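Local coordinates for Non-sulfated chondroitin lyase E66 (Autographa californica nucleopolyhedrovirus, PDB 3VSN), which acts as a chondroitin lyase on non-sulfated chondroitin, is essential for oral infectivity and may digest the chondroitin sulfate barrier of the host midgut, at residues Y243-A251 and V340-E350; I226-L237 and V273-A282. All coordinates share one frame; numbering follows the deposited sequence.

Interaction 1 of 2, residues Y243-A251 and V340-E350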
loop_
_atom_site.group_PDB
_atom_site.type_symbol
_atom_site.label_atom_id
_atom_site.label_comp_id
_atom_site.label_asym_id
_atom_site.label_seq_id
_atom_site.Cartn_x
_atom_site.Cartn_y
_atom_site.Cartn_z
ATOM N N TYR A 243 -0.541 -8.104 -3.537
ATOM C CA TYR A 243 0.808 -8.564 -3.837
ATOM C C TYR A 243 1.529 -9.129 -2.618
ATOM O O TYR A 243 1.659 -8.460 -1.592
ATOM C CB TYR A 243 1.677 -7.504 -4.535
ATOM C CG TYR A 243 2.862 -8.177 -5.176
ATOM C CD1 TYR A 243 4.077 -8.304 -4.497
ATOM C CD2 TYR A 243 2.741 -8.774 -6.431
ATOM C CE1 TYR A 243 5.148 -8.973 -5.072
ATOM C CE2 TYR A 243 3.806 -9.439 -7.013
ATOM C CZ TYR A 243 5.002 -9.539 -6.332
ATOM O OH TYR A 243 6.054 -10.210 -6.913
ATOM N N ILE A 244 2.000 -10.364 -2.757
ATOM C CA ILE A 244 2.704 -11.064 -1.690
ATOM C C ILE A 244 4.180 -11.222 -2.056
ATOM O O ILE A 244 4.510 -11.672 -3.156
ATOM C CB ILE A 244 2.049 -12.442 -1.397
ATOM C CG1 ILE A 244 0.566 -12.273 -1.004
ATOM C CG2 ILE A 244 2.826 -13.226 -0.341
ATOM C CD1 ILE A 244 0.301 -11.405 0.215
ATOM N N ASP A 245 5.057 -10.826 -1.135
ATOM C CA ASP A 245 6.500 -10.965 -1.309
ATOM C C ASP A 245 7.088 -11.641 -0.068
ATOM O O ASP A 245 6.402 -11.768 0.950
ATOM C CB ASP A 245 7.134 -9.589 -1.526
ATOM C CG ASP A 245 8.406 -9.641 -2.366
ATOM O OD1 ASP A 245 8.922 -10.741 -2.653
ATOM O OD2 ASP A 245 8.893 -8.558 -2.742
ATOM N N HIS A 246 8.346 -12.081 -0.156
ATOM C CA HIS A 246 9.016 -12.776 0.952
ATOM C C HIS A 246 8.218 -13.964 1.430
ATOM O O HIS A 246 8.089 -14.208 2.633
ATOM C CB HIS A 246 9.324 -11.802 2.091
ATOM C CG HIS A 246 10.439 -10.831 1.780
ATOM N ND1 HIS A 246 11.076 -10.133 2.737
ATOM C CD2 HIS A 246 11.039 -10.476 0.570
ATOM C CE1 HIS A 246 12.021 -9.356 2.174
ATOM N NE2 HIS A 246 11.997 -9.568 0.847
ATOM N N ILE A 247 7.681 -14.703 0.459
ATOM C CA ILE A 247 6.865 -15.911 0.647
ATOM C C ILE A 247 5.448 -15.639 1.165
ATOM O O ILE A 247 4.484 -16.112 0.567
ATOM C CB ILE A 247 7.567 -17.024 1.475
ATOM C CG1 ILE A 247 8.992 -17.275 0.960
ATOM C CG2 ILE A 247 6.761 -18.319 1.413
ATOM C CD1 ILE A 247 9.902 -17.968 1.957
ATOM N N ASP A 248 5.318 -14.873 2.249
ATOM C CA ASP A 248 4.016 -14.721 2.914
ATOM C C ASP A 248 3.714 -13.326 3.482
ATOM O O ASP A 248 2.863 -13.189 4.363
ATOM C CB ASP A 248 3.867 -15.788 4.011
ATOM C CG ASP A 248 4.907 -15.647 5.123
ATOM O OD1 ASP A 248 5.758 -14.736 5.066
ATOM O OD2 ASP A 248 4.865 -16.452 6.074
ATOM N N VAL A 249 4.400 -12.301 2.978
ATOM C CA VAL A 249 4.208 -10.930 3.471
ATOM C C VAL A 249 3.424 -10.093 2.454
ATOM O O VAL A 249 3.760 -10.079 1.268
ATOM C CB VAL A 249 5.561 -10.242 3.808
ATOM C CG1 VAL A 249 5.342 -8.890 4.479
ATOM C CG2 VAL A 249 6.412 -11.129 4.710
ATOM N N ARG A 250 2.373 -9.410 2.916
ATOM C CA ARG A 250 1.716 -8.378 2.102
ATOM C C ARG A 250 2.708 -7.225 1.931
ATOM O O ARG A 250 3.048 -6.554 2.905
ATOM C CB ARG A 250 0.423 -7.876 2.763
ATOM C CG ARG A 250 -0.646 -8.940 2.992
ATOM C CD ARG A 250 -1.837 -8.374 3.766
ATOM N NE ARG A 250 -2.692 -9.440 4.288
ATOM C CZ ARG A 250 -2.475 -10.096 5.428
ATOM N NH1 ARG A 250 -1.436 -9.792 6.193
ATOM N NH2 ARG A 250 -3.308 -11.060 5.810
ATOM N N ALA A 251 3.179 -7.006 0.703
ATOM C CA ALA A 251 4.289 -6.074 0.458
ATOM C C ALA A 251 4.290 -5.524 -0.966
ATOM O O ALA A 251 4.606 -6.243 -1.919
ATOM C CB ALA A 251 5.617 -6.753 0.752
ATOM N N VAL A 340 -6.235 -4.130 7.212
ATOM C CA VAL A 340 -5.580 -5.401 6.905
ATOM C C VAL A 340 -6.038 -6.421 7.943
ATOM O O VAL A 340 -5.835 -6.232 9.145
ATOM C CB VAL A 340 -4.039 -5.276 6.897
ATOM C CG1 VAL A 340 -3.379 -6.640 6.723
ATOM C CG2 VAL A 340 -3.587 -4.315 5.801
ATOM N N GLY A 341 -6.679 -7.488 7.469
ATOM C CA GLY A 341 -7.159 -8.558 8.331
ATOM C C GLY A 341 -6.047 -9.533 8.666
ATOM O O GLY A 341 -4.863 -9.238 8.471
ATOM N N VAL A 342 -6.430 -10.695 9.179
ATOM C CA VAL A 342 -5.470 -11.694 9.628
ATOM C C VAL A 342 -5.901 -13.069 9.118
ATOM O O VAL A 342 -7.064 -13.460 9.267
ATOM C CB VAL A 342 -5.350 -11.699 11.178
ATOM C CG1 VAL A 342 -4.221 -12.607 11.644
ATOM C CG2 VAL A 342 -5.123 -10.293 11.721
ATOM N N THR A 343 -4.973 -13.782 8.489
ATOM C CA THR A 343 -5.183 -15.185 8.132
ATOM C C THR A 343 -3.947 -15.982 8.536
ATOM O O THR A 343 -2.825 -15.489 8.428
ATOM C CB THR A 343 -5.493 -15.390 6.622
ATOM O OG1 THR A 343 -5.500 -16.793 6.316
ATOM C CG2 THR A 343 -4.456 -14.688 5.729
ATOM N N ASN A 344 -4.155 -17.208 9.012
ATOM C CA ASN A 344 -3.039 -18.109 9.320
ATOM C C ASN A 344 -2.141 -18.409 8.107
ATOM O O ASN A 344 -1.009 -18.865 8.271
ATOM C CB ASN A 344 -3.558 -19.415 9.928
ATOM C CG ASN A 344 -4.622 -20.073 9.070
ATOM O OD1 ASN A 344 -5.812 -19.988 9.369
ATOM N ND2 ASN A 344 -4.202 -20.711 7.986
ATOM N N ARG A 345 -2.648 -18.147 6.903
ATOM C CA ARG A 345 -1.889 -18.350 5.657
ATOM C C ARG A 345 -0.804 -17.299 5.387
ATOM O O ARG A 345 0.117 -17.546 4.603
ATOM C CB ARG A 345 -2.832 -18.385 4.455
ATOM C CG ARG A 345 -3.689 -19.636 4.343
ATOM C CD ARG A 345 -4.416 -19.658 3.004
ATOM N NE ARG A 345 -5.259 -18.477 2.831
ATOM C CZ ARG A 345 -6.532 -18.401 3.204
ATOM N NH1 ARG A 345 -7.132 -19.443 3.769
ATOM N NH2 ARG A 345 -7.209 -17.277 3.011
ATOM N N LEU A 346 -0.925 -16.125 6.004
ATOM C CA LEU A 346 -0.007 -15.021 5.718
ATOM C C LEU A 346 0.572 -14.411 6.987
ATOM O O LEU A 346 -0.075 -14.415 8.037
ATOM C CB LEU A 346 -0.700 -13.936 4.878
ATOM C CG LEU A 346 -1.184 -14.307 3.467
ATOM C CD1 LEU A 346 -2.095 -13.222 2.904
ATOM C CD2 LEU A 346 -0.015 -14.570 2.522
ATOM N N ALA A 347 1.793 -13.889 6.880
ATOM C CA ALA A 347 2.438 -13.202 7.992
ATOM C C ALA A 347 1.585 -12.027 8.452
ATOM O O ALA A 347 0.985 -11.330 7.632
ATOM C CB ALA A 347 3.823 -12.716 7.589
ATOM N N TYR A 348 1.516 -11.822 9.762
ATOM C CA TYR A 348 0.900 -10.612 10.296
ATOM C C TYR A 348 1.948 -9.517 10.466
ATOM O O TYR A 348 1.610 -8.349 10.650
ATOM C CB TYR A 348 0.157 -10.883 11.613
ATOM C CG TYR A 348 1.037 -11.148 12.822
ATOM C CD1 TYR A 348 1.365 -12.451 13.198
ATOM C CD2 TYR A 348 1.521 -10.095 13.605
ATOM C CE1 TYR A 348 2.156 -12.698 14.314
ATOM C CE2 TYR A 348 2.312 -10.330 14.719
ATOM C CZ TYR A 348 2.627 -11.632 15.066
ATOM O OH TYR A 348 3.409 -11.862 16.171
ATOM N N TYR A 349 3.222 -9.902 10.396
ATOM C CA TYR A 349 4.312 -8.958 10.612
ATOM C C TYR A 349 5.633 -9.460 10.038
ATOM O O TYR A 349 5.862 -10.668 9.947
ATOM C CB TYR A 349 4.466 -8.650 12.110
ATOM C CG TYR A 349 5.488 -7.576 12.417
ATOM C CD1 TYR A 349 5.406 -6.319 11.821
ATOM C CD2 TYR A 349 6.534 -7.817 13.308
ATOM C CE1 TYR A 349 6.342 -5.335 12.097
ATOM C CE2 TYR A 349 7.468 -6.831 13.598
ATOM C CZ TYR A 349 7.365 -5.596 12.992
ATOM O OH TYR A 349 8.291 -4.616 13.267
ATOM N N GLU A 350 6.485 -8.518 9.642
ATOM C CA GLU A 350 7.857 -8.811 9.248
ATOM C C GLU A 350 8.771 -7.765 9.876
ATOM O O GLU A 350 8.519 -6.567 9.758
ATOM C CB GLU A 350 8.007 -8.804 7.722
ATOM C CG GLU A 350 9.330 -9.379 7.230
ATOM C CD GLU A 350 9.587 -9.106 5.758
ATOM O OE1 GLU A 350 9.350 -7.967 5.309
ATOM O OE2 GLU A 350 10.037 -10.028 5.050
HETATM O O HOH W 1 2.048 -9.477 5.741
HETATM O O HOH W 2 -2.205 -9.856 9.216
HETATM O O HOH W 3 -2.348 -12.525 8.208
#
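His246 and Glu350 meet in a histidine-carboxylate hydrogen bond, the active-site end of a largely buried contact between the beta hairpin 243-251 and the segment 340-350, mostly loop, which runs from the end of strand 335-340 to the strand that carries Glu350. His246 is one of the active-site proton acceptors and Glu350 is important for catalytic activity. The bond is short, with ND1 of His246 2.5 Å from OE2 of Glu350 at an N-H...O angle of 157°; OE2 offers its syn lone pair and lies at the ring edge, in the ring plane. The carboxylate is turned 64° from the ring. Glu350 reaches it with an extended chain whose CG is anti to the backbone N (chi1 -168°), and passes across the methyls of Val249. The second carboxylate oxygen, OE1, makes a salt bridge with Arg300, the transition-state stabiliser.

Farther along, backbone joins backbone: Ala347 N donates to Asp248 O over 2.8 Å. A water adds a second link between the same segments, taking a bond from Arg250 N (2.8 Å) and donating to Ala347 O.

Arg250 then threads into the curve of 340-350. CG1 of Val340 sits 3.5 Å above one face of its guanidinium, CD1 of Leu346 lies over the opposite face, and the bond from NH1 to Ala347 O is weak (3.2 Å). A second water, at the guanidinium edge and in its plane, accepts from NH2 at 3.0 Å as well as from Thr343 N, and donates to Leu346 O. NE is held by Ser325 O. Ile244 CD1 and Leu346 CD2 meet tip to tip at 3.9 Å.

Asp248 turns its carboxylate to Arg411 and Ser409. Strand 408-410 flanks the junction, its Ser409 touching Val249, Ala347 and Glu350, while Trp362 of helix 359-364 packs on Glu350.

Interaction 2 of 2, residues I226-L237 and V273-A282; sequences IAFPYVTQGNGL and VINTVGLTRA
The Tyr230 ring carries ND2 of Asn275 over one face, 3.6 Å above the plane and offset toward the rim, with ring and amide planes 84° apart; its hydroxyl end extends past to Gly278. The Phe228 ring has CD2 of Leu279 4.0 Å above one face, also toward the rim, and the two side chains cross at about a right angle. Phe228 also packs on Tyr254, the catalytic proton donor, and on Leu255 of the same helix.

The contact is built on a helix N-cap: Asn275 stands just before helix 276-284 and caps it through OD1, which accepts from Gly278 N at 3.1 Å, the donor lying well above the carbonyl plane. A chi1 of -175° swings the amide away from its own backbone N and lets it serve both sides, since ND2 meanwhile donates across the contact to Phe228 O at 3.0 Å. That acceptor lies almost exactly in the amide plane, 2° out, so the two bonds fix the rotation of the group. Asn275 N adds a backbone bond to Ala227 O at 3.0 Å. The start of the helix is thereby tied to the turn that follows helix 217-225.

Apolar contacts close both ends. Ile226 CD1 rests against CG1 of Ile274 at 3.7 Å, beside helix 262-269. At the other end, Leu237, on strand 236-238, lies along the start of the helix, with CD2 against the Gly278 backbone and CD1 against CB of Ala282.

A single water stands 3.0 Å from both Tyr230 OH and Asn275 OD1, donating to the latter and linking the two flat groups a second time.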
loop_
_atom_site.group_PDB
_atom_site.type_symbol
_atom_site.label_atom_id
_atom_site.label_comp_id
_atom_site.label_asym_id
_atom_site.label_seq_id
_atom_site.Cartn_x
_atom_site.Cartn_y
_atom_site.Cartn_z
ATOM N N ILE A 226 7.374 -10.171 -15.976
ATOM C CA ILE A 226 6.321 -9.143 -15.953
ATOM C C ILE A 226 4.900 -9.664 -16.207
ATOM O O ILE A 226 3.948 -8.876 -16.246
ATOM C CB ILE A 226 6.605 -7.979 -16.942
ATOM C CG1 ILE A 226 6.609 -8.480 -18.394
ATOM C CG2 ILE A 226 7.901 -7.261 -16.574
ATOM C CD1 ILE A 226 6.588 -7.387 -19.442
ATOM N N ALA A 227 4.753 -10.974 -16.394
ATOM C CA ALA A 227 3.440 -11.547 -16.705
ATOM C C ALA A 227 2.447 -11.317 -15.562
ATOM O O ALA A 227 1.286 -10.988 -15.799
ATOM C CB ALA A 227 3.557 -13.026 -17.033
ATOM N N PHE A 228 2.938 -11.455 -14.332
ATOM C CA PHE A 228 2.126 -11.363 -13.110
ATOM C C PHE A 228 0.845 -12.199 -13.169
ATOM O O PHE A 228 -0.256 -11.667 -13.007
ATOM C CB PHE A 228 1.849 -9.898 -12.734
ATOM C CG PHE A 228 3.071 -9.161 -12.263
ATOM C CD1 PHE A 228 3.619 -9.427 -11.011
ATOM C CD2 PHE A 228 3.689 -8.216 -13.075
ATOM C CE1 PHE A 228 4.754 -8.759 -10.576
ATOM C CE2 PHE A 228 4.824 -7.546 -12.645
ATOM C CZ PHE A 228 5.356 -7.816 -11.393
ATOM N N PRO A 229 0.987 -13.521 -13.399
ATOM C CA PRO A 229 -0.199 -14.373 -13.345
ATOM C C PRO A 229 -0.692 -14.442 -11.903
ATOM O O PRO A 229 0.092 -14.221 -10.979
ATOM C CB PRO A 229 0.339 -15.741 -13.777
ATOM C CG PRO A 229 1.774 -15.727 -13.355
ATOM C CD PRO A 229 2.226 -14.308 -13.572
ATOM N N TYR A 230 -1.977 -14.718 -11.707
ATOM C CA TYR A 230 -2.477 -14.970 -10.359
ATOM C C TYR A 230 -1.815 -16.231 -9.807
ATOM O O TYR A 230 -1.672 -17.226 -10.522
ATOM C CB TYR A 230 -3.998 -15.130 -10.348
ATOM C CG TYR A 230 -4.768 -13.917 -10.812
ATOM C CD1 TYR A 230 -4.857 -12.771 -10.016
ATOM C CD2 TYR A 230 -5.424 -13.919 -12.042
ATOM C CE1 TYR A 230 -5.573 -11.662 -10.438
ATOM C CE2 TYR A 230 -6.142 -12.813 -12.475
ATOM C CZ TYR A 230 -6.213 -11.690 -11.669
ATOM O OH TYR A 230 -6.922 -10.593 -12.096
ATOM N N VAL A 231 -1.386 -16.170 -8.550
ATOM C CA VAL A 231 -0.833 -17.338 -7.861
ATOM C C VAL A 231 -1.705 -17.651 -6.646
ATOM O O VAL A 231 -2.427 -16.779 -6.164
ATOM C CB VAL A 231 0.653 -17.142 -7.454
ATOM C CG1 VAL A 231 1.523 -16.892 -8.682
ATOM C CG2 VAL A 231 0.823 -16.013 -6.443
ATOM N N THR A 232 -1.657 -18.889 -6.158
ATOM C CA THR A 232 -2.456 -19.251 -4.979
ATOM C C THR A 232 -1.662 -19.175 -3.673
ATOM O O THR A 232 -2.236 -18.999 -2.596
ATOM C CB THR A 232 -3.157 -20.617 -5.129
ATOM O OG1 THR A 232 -2.250 -21.566 -5.701
ATOM C CG2 THR A 232 -4.384 -20.483 -6.027
ATOM N N GLN A 233 -0.343 -19.295 -3.778
ATOM C CA GLN A 233 0.543 -19.147 -2.623
ATOM C C GLN A 233 1.922 -18.665 -3.070
ATOM O O GLN A 233 2.232 -18.673 -4.265
ATOM C CB GLN A 233 0.635 -20.462 -1.825
ATOM C CG GLN A 233 1.597 -21.511 -2.375
ATOM C CD GLN A 233 1.289 -21.925 -3.803
ATOM O OE1 GLN A 233 0.130 -22.141 -4.166
ATOM N NE2 GLN A 233 2.330 -22.038 -4.621
ATOM N N GLY A 234 2.735 -18.243 -2.105
ATOM C CA GLY A 234 4.096 -17.786 -2.374
ATOM C C GLY A 234 4.143 -16.399 -2.988
ATOM O O GLY A 234 3.145 -15.674 -2.994
ATOM N N ASN A 235 5.311 -16.039 -3.514
ATOM C CA ASN A 235 5.525 -14.724 -4.109
ATOM C C ASN A 235 4.671 -14.482 -5.343
ATOM O O ASN A 235 4.522 -15.360 -6.191
ATOM C CB ASN A 235 7.005 -14.526 -4.455
ATOM C CG ASN A 235 7.893 -14.483 -3.226
ATOM O OD1 ASN A 235 7.446 -14.154 -2.127
ATOM N ND2 ASN A 235 9.166 -14.813 -3.412
ATOM N N GLY A 236 4.104 -13.285 -5.436
ATOM C CA GLY A 236 3.376 -12.891 -6.626
ATOM C C GLY A 236 2.024 -12.282 -6.336
ATOM O O GLY A 236 1.676 -12.006 -5.183
ATOM N N LEU A 237 1.269 -12.055 -7.403
ATOM C CA LEU A 237 -0.071 -11.504 -7.296
ATOM C C LEU A 237 -1.033 -12.613 -6.905
ATOM O O LEU A 237 -1.310 -13.509 -7.701
ATOM C CB LEU A 237 -0.484 -10.886 -8.633
ATOM C CG LEU A 237 -1.779 -10.083 -8.680
ATOM C CD1 LEU A 237 -1.644 -8.801 -7.868
ATOM C CD2 LEU A 237 -2.127 -9.776 -10.125
ATOM N N VAL A 273 1.167 -8.933 -22.712
ATOM C CA VAL A 273 2.349 -9.308 -21.910
ATOM C C VAL A 273 2.246 -9.120 -20.386
ATOM O O VAL A 273 2.951 -9.785 -19.629
ATOM C CB VAL A 273 3.660 -8.669 -22.442
ATOM C CG1 VAL A 273 3.938 -9.130 -23.869
ATOM C CG2 VAL A 273 3.618 -7.148 -22.359
ATOM N N ILE A 274 1.377 -8.218 -19.939
ATOM C CA ILE A 274 1.214 -7.962 -18.504
ATOM C C ILE A 274 -0.238 -8.165 -18.065
ATOM O O ILE A 274 -1.159 -7.756 -18.761
ATOM C CB ILE A 274 1.684 -6.539 -18.126
ATOM C CG1 ILE A 274 3.175 -6.364 -18.440
ATOM C CG2 ILE A 274 1.429 -6.262 -16.650
ATOM C CD1 ILE A 274 3.690 -4.949 -18.297
ATOM N N ASN A 275 -0.431 -8.805 -16.912
ATOM C CA ASN A 275 -1.759 -8.942 -16.313
ATOM C C ASN A 275 -2.248 -7.589 -15.773
ATOM O O ASN A 275 -2.268 -7.354 -14.562
ATOM C CB ASN A 275 -1.733 -10.019 -15.218
ATOM C CG ASN A 275 -3.104 -10.301 -14.618
ATOM O OD1 ASN A 275 -4.125 -9.821 -15.101
ATOM N ND2 ASN A 275 -3.121 -11.087 -13.548
ATOM N N THR A 276 -2.644 -6.713 -16.696
ATOM C CA THR A 276 -3.032 -5.334 -16.382
ATOM C C THR A 276 -4.245 -5.251 -15.455
ATOM O O THR A 276 -4.268 -4.422 -14.543
ATOM C CB THR A 276 -3.261 -4.508 -17.673
ATOM O OG1 THR A 276 -2.024 -4.406 -18.387
ATOM C CG2 THR A 276 -3.754 -3.091 -17.360
ATOM N N VAL A 277 -5.241 -6.107 -15.684
ATOM C CA VAL A 277 -6.435 -6.135 -14.836
ATOM C C VAL A 277 -6.057 -6.499 -13.394
ATOM O O VAL A 277 -6.449 -5.803 -12.452
ATOM C CB VAL A 277 -7.519 -7.090 -15.389
ATOM C CG1 VAL A 277 -8.669 -7.237 -14.399
ATOM C CG2 VAL A 277 -8.040 -6.580 -16.727
ATOM N N GLY A 278 -5.279 -7.568 -13.240
ATOM C CA GLY A 278 -4.783 -8.001 -11.937
ATOM C C GLY A 278 -4.016 -6.921 -11.189
ATOM O O GLY A 278 -4.242 -6.697 -9.997
ATOM N N LEU A 279 -3.119 -6.239 -11.897
ATOM C CA LEU A 279 -2.288 -5.197 -11.293
ATOM C C LEU A 279 -3.076 -3.944 -10.931
ATOM O O LEU A 279 -2.884 -3.386 -9.851
ATOM C CB LEU A 279 -1.100 -4.847 -12.200
ATOM C CG LEU A 279 -0.036 -5.945 -12.348
ATOM C CD1 LEU A 279 1.031 -5.529 -13.345
ATOM C CD2 LEU A 279 0.601 -6.290 -11.009
ATOM N N THR A 280 -3.966 -3.514 -11.825
ATOM C CA THR A 280 -4.825 -2.355 -11.568
ATOM C C THR A 280 -5.690 -2.593 -10.330
ATOM O O THR A 280 -5.779 -1.730 -9.460
ATOM C CB THR A 280 -5.699 -2.007 -12.791
ATOM O OG1 THR A 280 -4.846 -1.711 -13.901
ATOM C CG2 THR A 280 -6.582 -0.789 -12.515
ATOM N N ARG A 281 -6.304 -3.771 -10.257
ATOM C CA ARG A 281 -7.079 -4.173 -9.084
ATOM C C ARG A 281 -6.229 -4.223 -7.808
ATOM O O ARG A 281 -6.693 -3.828 -6.740
ATOM C CB ARG A 281 -7.777 -5.516 -9.328
ATOM C CG ARG A 281 -8.948 -5.450 -10.312
ATOM C CD ARG A 281 -10.194 -4.797 -9.716
ATOM N NE ARG A 281 -10.581 -5.465 -8.476
ATOM C CZ ARG A 281 -10.483 -4.935 -7.260
ATOM N NH1 ARG A 281 -10.844 -5.657 -6.205
ATOM N NH2 ARG A 281 -10.034 -3.695 -7.088
ATOM N N ALA A 282 -4.990 -4.698 -7.928
ATOM C CA ALA A 282 -4.055 -4.725 -6.797
ATOM C C ALA A 282 -3.780 -3.329 -6.240
ATOM O O ALA A 282 -3.681 -3.147 -5.024
ATOM C CB ALA A 282 -2.751 -5.397 -7.196
HETATM O O HOH W 4 -6.932 -10.801 -15.131
#

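In the fold
Both interactions converge on one small sheet: strands 236-238 and 243-245 are neighbours in it, and Gly236 N lies 2.8 Å from Ile244 O, a probable hydrogen bond. Their segments alternate along the chain, and their centres are 16 Å apart. Interaction 1 is the more buried and the more polar, combining catalytic side chains, a guanidinium and bridging waters where the hairpin faces elements of the later part of the chain. Interaction 2 is partly buried and rests on helix capping and aliphatic packing, approaching the active site through Phe228 beside Tyr254. Asn235 connects them directly, its OD1 accepting, probably, from Ile247 N next to His246.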